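Local structure of glycoside hydrolase family 31 (Trueperella pyogenes, 5I0F) at residues 336-341 and 429-434; 680-683 and 689-692. The protein degrades cycloalternan, probably hydrolysing its alpha-glucosidic linkages through a covalent glycosyl-enzyme intermediate, as retaining family 31 glycoside hydrolases do. All coordinates share one frame; numbering follows the deposited sequence.

Contact 1: residues 336-341 and 429-434. With GLC (alpha-D-glucopyranose), chain B; GLC (alpha-D-glucopyranose), chain C; BGC (beta-D-glucopyranose), chain D.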
loop_
_atom_site.group_PDB
_atom_site.type_symbol
_atom_site.label_atom_id
_atom_site.label_comp_id
_atom_site.label_asym_id
_atom_site.label_seq_id
_atom_site.Cartn_x
_atom_site.Cartn_y
_atom_site.Cartn_z
ATOM N N GLU A 336 8.320 22.025 1.812
ATOM C CA GLU A 336 8.719 22.273 0.435
ATOM C C GLU A 336 9.670 21.192 -0.068
ATOM O O GLU A 336 9.434 20.633 -1.124
ATOM C CB GLU A 336 9.364 23.635 0.336
ATOM C CG GLU A 336 8.375 24.760 0.652
ATOM C CD GLU A 336 8.833 26.128 0.190
ATOM O OE1 GLU A 336 9.905 26.248 -0.451
ATOM O OE2 GLU A 336 8.099 27.101 0.456
ATOM N N GLY A 337 10.741 20.916 0.690
ATOM C CA GLY A 337 11.764 19.936 0.317
ATOM C C GLY A 337 11.871 18.691 1.192
ATOM O O GLY A 337 12.600 17.756 0.841
ATOM N N PHE A 338 11.174 18.676 2.331
ATOM C CA PHE A 338 11.191 17.539 3.282
ATOM C C PHE A 338 12.590 17.073 3.668
ATOM O O PHE A 338 12.855 15.892 3.856
ATOM C CB PHE A 338 10.269 16.429 2.787
ATOM C CG PHE A 338 8.887 16.932 2.541
ATOM C CD1 PHE A 338 8.000 17.065 3.599
ATOM C CD2 PHE A 338 8.512 17.411 1.272
ATOM C CE1 PHE A 338 6.749 17.628 3.416
ATOM C CE2 PHE A 338 7.240 17.967 1.079
ATOM C CZ PHE A 338 6.359 18.075 2.148
ATOM N N THR A 339 13.478 18.063 3.812
ATOM C CA THR A 339 14.870 17.851 4.141
ATOM C C THR A 339 15.357 18.696 5.339
ATOM O O THR A 339 16.300 18.313 6.025
ATOM C CB THR A 339 15.706 18.166 2.869
ATOM O OG1 THR A 339 15.246 17.307 1.808
ATOM C CG2 THR A 339 17.098 17.894 3.083
ATOM N N ILE A 340 14.695 19.822 5.581
ATOM C CA ILE A 340 15.101 20.849 6.542
ATOM C C ILE A 340 13.934 21.138 7.484
ATOM O O ILE A 340 12.821 21.317 7.018
ATOM C CB ILE A 340 15.470 22.135 5.785
ATOM C CG1 ILE A 340 16.624 21.826 4.796
ATOM C CG2 ILE A 340 15.797 23.271 6.751
ATOM C CD1 ILE A 340 16.972 22.938 3.861
ATOM N N PHE A 341 14.211 21.210 8.791
ATOM C CA PHE A 341 13.198 21.544 9.793
ATOM C C PHE A 341 12.575 22.940 9.559
ATOM O O PHE A 341 13.274 23.888 9.159
ATOM C CB PHE A 341 13.782 21.471 11.216
ATOM C CG PHE A 341 13.737 20.096 11.848
ATOM C CD1 PHE A 341 14.750 19.171 11.629
ATOM C CD2 PHE A 341 12.677 19.725 12.671
ATOM C CE1 PHE A 341 14.718 17.921 12.210
ATOM C CE2 PHE A 341 12.639 18.470 13.259
ATOM C CZ PHE A 341 13.663 17.563 13.028
ATOM N N TRP A 429 -3.275 12.535 -7.754
ATOM C CA TRP A 429 -4.007 13.647 -7.161
ATOM C C TRP A 429 -3.212 14.272 -6.001
ATOM O O TRP A 429 -3.299 15.466 -5.779
ATOM C CB TRP A 429 -5.403 13.173 -6.683
ATOM C CG TRP A 429 -5.369 11.989 -5.741
ATOM C CD1 TRP A 429 -5.243 12.028 -4.381
ATOM C CD2 TRP A 429 -5.436 10.591 -6.100
ATOM N NE1 TRP A 429 -5.229 10.734 -3.864
ATOM C CE2 TRP A 429 -5.357 9.840 -4.891
ATOM C CE3 TRP A 429 -5.563 9.903 -7.319
ATOM C CZ2 TRP A 429 -5.386 8.433 -4.866
ATOM C CZ3 TRP A 429 -5.613 8.486 -7.292
ATOM C CH2 TRP A 429 -5.517 7.775 -6.068
ATOM N N TRP A 430 -2.427 13.466 -5.286
ATOM C CA TRP A 430 -1.634 13.943 -4.136
ATOM C C TRP A 430 -0.241 14.320 -4.626
ATOM O O TRP A 430 0.406 13.513 -5.291
ATOM C CB TRP A 430 -1.549 12.808 -3.127
ATOM C CG TRP A 430 -1.079 13.126 -1.739
ATOM C CD1 TRP A 430 -1.416 14.201 -0.966
ATOM C CD2 TRP A 430 -0.247 12.289 -0.931
ATOM N NE1 TRP A 430 -0.805 14.101 0.265
ATOM C CE2 TRP A 430 -0.084 12.940 0.315
ATOM C CE3 TRP A 430 0.395 11.064 -1.148
ATOM C CZ2 TRP A 430 0.688 12.398 1.347
ATOM C CZ3 TRP A 430 1.153 10.515 -0.125
ATOM C CH2 TRP A 430 1.301 11.186 1.111
ATOM N N PHE A 431 0.224 15.521 -4.285
ATOM C CA PHE A 431 1.495 16.067 -4.791
ATOM C C PHE A 431 1.472 16.047 -6.330
ATOM O O PHE A 431 2.367 15.484 -6.958
ATOM C CB PHE A 431 2.719 15.289 -4.266
ATOM C CG PHE A 431 3.053 15.533 -2.810
ATOM C CD1 PHE A 431 2.195 15.126 -1.791
ATOM C CD2 PHE A 431 4.273 16.107 -2.454
ATOM C CE1 PHE A 431 2.519 15.332 -0.450
ATOM C CE2 PHE A 431 4.608 16.308 -1.115
ATOM C CZ PHE A 431 3.717 15.946 -0.111
ATOM N N PRO A 432 0.434 16.657 -6.932
ATOM C CA PRO A 432 0.288 16.602 -8.389
ATOM C C PRO A 432 1.478 17.263 -9.119
ATOM O O PRO A 432 2.008 18.281 -8.654
ATOM C CB PRO A 432 -1.031 17.360 -8.638
ATOM C CG PRO A 432 -1.167 18.289 -7.490
ATOM C CD PRO A 432 -0.537 17.587 -6.317
ATOM N N ASN A 433 1.948 16.620 -10.190
ATOM C CA ASN A 433 3.063 17.121 -11.023
ATOM C C ASN A 433 4.446 17.151 -10.368
ATOM O O ASN A 433 5.409 17.675 -10.947
ATOM C CB ASN A 433 2.716 18.503 -11.604
ATOM C CG ASN A 433 1.466 18.473 -12.470
ATOM O OD1 ASN A 433 0.560 19.294 -12.297
ATOM N ND2 ASN A 433 1.407 17.528 -13.413
ATOM N N ALA A 434 4.579 16.565 -9.180
ATOM C CA ALA A 434 5.887 16.431 -8.543
ATOM C C ALA A 434 6.815 15.514 -9.355
ATOM O O ALA A 434 6.348 14.640 -10.099
ATOM C CB ALA A 434 5.714 15.878 -7.133
HETATM C C1 GLC B . -4.842 12.580 2.446
HETATM C C2 GLC B . -4.251 11.514 3.372
HETATM C C3 GLC B . -2.911 11.024 2.840
HETATM C C4 GLC B . -3.091 10.492 1.426
HETATM C C5 GLC B . -3.649 11.635 0.573
HETATM C C6 GLC B . -3.856 11.248 -0.882
HETATM O O2 GLC B . -4.117 12.051 4.691
HETATM O O3 GLC B . -2.406 9.989 3.699
HETATM O O4 GLC B . -1.837 10.000 0.912
HETATM O O5 GLC B . -4.906 12.097 1.102
HETATM O O6 GLC B . -4.962 10.347 -1.046
HETATM C C1 GLC C . 0.185 15.109 5.315
HETATM C C2 GLC C . -0.258 16.036 4.171
HETATM C C3 GLC C . 0.923 16.464 3.309
HETATM C C4 GLC C . 2.049 17.003 4.186
HETATM C C5 GLC C . 2.440 15.956 5.226
HETATM C C6 GLC C . 3.567 16.424 6.142
HETATM O O2 GLC C . -1.230 15.385 3.342
HETATM O O3 GLC C . 0.502 17.451 2.357
HETATM O O4 GLC C . 3.178 17.333 3.363
HETATM O O5 GLC C . 1.295 15.660 6.031
HETATM O O6 GLC C . 3.142 17.537 6.918
HETATM C C2 BGC D . -0.185 8.717 5.320
HETATM C C3 BGC D . -0.779 9.368 6.582
HETATM C C4 BGC D . -0.079 10.700 6.837
HETATM C C5 BGC D . -0.158 11.609 5.601
HETATM C C6 BGC D . 0.721 12.833 5.824
HETATM C C1 BGC D . 0.669 9.590 4.364
HETATM O O2 BGC D . -0.833 7.550 4.776
HETATM O O3 BGC D . -0.648 8.488 7.702
HETATM O O4 BGC D . -0.666 11.365 7.973
HETATM O O5 BGC D . 0.235 10.961 4.364
HETATM O O6 BGC D . 0.503 13.807 4.799
#
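Phe338 and Phe431 bring together two irregular loops that share no hydrogen bond, and both residues have positive phi. Phe431 opens a type II turn that ends at Ala434, whose N makes a weak bond to Phe431 O. On the other loop Thr339 OG1 donates to Gly337 O, 2.9 Å away, from above the carbonyl plane. The two phenyl groups approach from opposite directions and touch at one corner, Phe338 CE2 to Phe431 CE2 at 3.8 Å. Phe338 CE2 lies at the edge of the Phe431 ring, and the planes are turned 50° to each other. Both segments belong to the TIM-barrel domain; the loop with 336-341 follows barrel strand 326-329, and the aromatic pair forms one wall of the glycan pocket. O4 of the chain C glucose sits 3.5 Å from Phe338 CZ and 3.8 Å from Phe431 CZ. Trp430 is covered on both faces: Phe431 CD1 lies over one, and O4 of the chain B glucose over the other, 3.2 Å from Trp430 CZ3. With CG anti to the backbone N (chi1 -166°), its indole reaches in among the sugars, where NE1 makes a weak bond of 3.4 Å to O2 of the chain C glucose. Trp429 instead uses its edge: NE1 donates almost straight (171°) to O6 of the chain B glucose at 2.9 Å. Asp532, Arg516 and His591 hydrogen-bond the beta-glucose.

Contact 2: residues 680-683 and 689-692; sequences NPVT and TWTT
Trp690, which buries more surface here than any other residue, lays its indole against the backbone of 681-683 and turns its NE1 edge to Asn680. One ring face receives Val682: Val682 CA lies 4.0 Å from the centroid of the Trp690 six-membered ring and 20° off its normal, a CH-pi contact made by the main chain. The valine methyls extend the cover, Val682 CG2 meeting Trp690 CG at 4.0 Å as the two side chains run past each other in opposite directions. Along the six-membered ring, Thr683 OG1 comes to 3.6 Å from Trp690 CZ2.

The setting is the beta-rich C-terminal domain of family 31: the chain leaves strand 677-679 and returns as strand 689-694, which pairs antiparallel with 712-717.

Asn680 works through its amide. Its side chain extends away from its own N, so that the amide reaches strand 689-694. There Asn680 ND2 donates to Thr692 OG1 at 2.8 Å, nearly straight at 173° and with the hydroxyl in the amide plane. On the other arm of the amide, OD1 accepts a weak bond of 3.2 Å from Trp690 NE1, in the plane of the indole, and the amide and ring planes are 52° apart. The strong bond at ND2, with the weak one at OD1, probably sets the amide's rotation. Trp690 and Thr692 both direct their CB towards the loop, whereas Thr691 faces away and bonds Thr715 through its hydroxyl. Pro681 and Thr683 pack on Phe540 and Ile544 of helix 537-551, so the loop lies between that barrel-domain helix and the strand.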
loop_
_atom_site.group_PDB
_atom_site.type_symbol
_atom_site.label_atom_id
_atom_site.label_comp_id
_atom_site.label_asym_id
_atom_site.label_seq_id
_atom_site.Cartn_x
_atom_site.Cartn_y
_atom_site.Cartn_z
ATOM N N ASN A 680 -8.782 -12.792 19.912
ATOM C CA ASN A 680 -10.073 -12.618 19.260
ATOM C C ASN A 680 -10.685 -11.253 19.565
ATOM O O ASN A 680 -11.535 -11.137 20.479
ATOM C CB ASN A 680 -11.037 -13.756 19.613
ATOM C CG ASN A 680 -12.295 -13.740 18.761
ATOM O OD1 ASN A 680 -12.386 -12.987 17.778
ATOM N ND2 ASN A 680 -13.279 -14.561 19.129
ATOM N N PRO A 681 -10.255 -10.218 18.814
ATOM C CA PRO A 681 -10.763 -8.850 19.007
ATOM C C PRO A 681 -12.281 -8.739 18.998
ATOM O O PRO A 681 -12.956 -9.450 18.233
ATOM C CB PRO A 681 -10.174 -8.099 17.796
ATOM C CG PRO A 681 -8.912 -8.839 17.477
ATOM C CD PRO A 681 -9.276 -10.270 17.691
ATOM N N VAL A 682 -12.811 -7.835 19.822
ATOM C CA VAL A 682 -14.251 -7.612 19.921
ATOM C C VAL A 682 -14.586 -6.491 18.942
ATOM O O VAL A 682 -14.191 -5.351 19.152
ATOM C CB VAL A 682 -14.650 -7.225 21.358
ATOM C CG1 VAL A 682 -16.152 -6.947 21.470
ATOM C CG2 VAL A 682 -14.237 -8.339 22.304
ATOM N N THR A 683 -15.304 -6.831 17.878
ATOM C CA THR A 683 -15.464 -5.959 16.713
ATOM C C THR A 683 -16.876 -5.481 16.445
ATOM O O THR A 683 -17.166 -4.982 15.347
ATOM C CB THR A 683 -14.942 -6.670 15.457
ATOM O OG1 THR A 683 -15.654 -7.888 15.258
ATOM C CG2 THR A 683 -13.446 -6.974 15.600
ATOM N N THR A 689 -20.741 -10.210 25.630
ATOM C CA THR A 689 -20.015 -11.482 25.564
ATOM C C THR A 689 -19.433 -11.662 24.163
ATOM O O THR A 689 -19.838 -10.980 23.228
ATOM C CB THR A 689 -20.890 -12.709 25.942
ATOM O OG1 THR A 689 -21.792 -13.007 24.877
ATOM C CG2 THR A 689 -21.688 -12.474 27.225
ATOM N N TRP A 690 -18.484 -12.582 24.033
ATOM C CA TRP A 690 -17.814 -12.837 22.761
ATOM C C TRP A 690 -17.406 -14.299 22.720
ATOM O O TRP A 690 -16.919 -14.839 23.716
ATOM C CB TRP A 690 -16.567 -11.946 22.626
ATOM C CG TRP A 690 -16.108 -11.660 21.188
ATOM C CD1 TRP A 690 -14.949 -12.073 20.604
ATOM C CD2 TRP A 690 -16.804 -10.906 20.202
ATOM N NE1 TRP A 690 -14.864 -11.604 19.319
ATOM C CE2 TRP A 690 -15.998 -10.891 19.042
ATOM C CE3 TRP A 690 -18.025 -10.222 20.186
ATOM C CZ2 TRP A 690 -16.378 -10.224 17.871
ATOM C CZ3 TRP A 690 -18.408 -9.548 19.018
ATOM C CH2 TRP A 690 -17.585 -9.561 17.875
ATOM N N THR A 691 -17.583 -14.918 21.559
ATOM C CA THR A 691 -17.314 -16.323 21.375
ATOM C C THR A 691 -16.061 -16.564 20.534
ATOM O O THR A 691 -15.880 -15.938 19.499
ATOM C CB THR A 691 -18.562 -16.999 20.773
ATOM O OG1 THR A 691 -19.622 -16.932 21.748
ATOM C CG2 THR A 691 -18.285 -18.435 20.442
ATOM N N THR A 692 -15.225 -17.492 20.989
ATOM C CA THR A 692 -13.981 -17.856 20.331
ATOM C C THR A 692 -13.967 -19.364 20.048
ATOM O O THR A 692 -14.349 -20.155 20.913
ATOM C CB THR A 692 -12.821 -17.452 21.272
ATOM O OG1 THR A 692 -12.878 -16.040 21.472
ATOM C CG2 THR A 692 -11.467 -17.812 20.715
#

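Contacts 1 and 2 are both buried but lie on opposite sides of the chain's centre, their own centres about 43 Å apart and their nearest atoms about 27 Å apart. They share no element: contact 1 joins two loops of the TIM-barrel domain far apart in sequence, contact 2 a loop to the strand that soon follows it in the C-terminal domain. Only Phe338 and Phe431 touch across contact 1, burying 64 Å²; its tryptophans meet sugar instead. Contact 2 buries 295 Å², with no ligand involved. Tryptophan serves both, donating to glucose hydroxyls (well from Trp429, weakly from Trp430) and, from Trp690, weakly to the amide oxygen of Asn680.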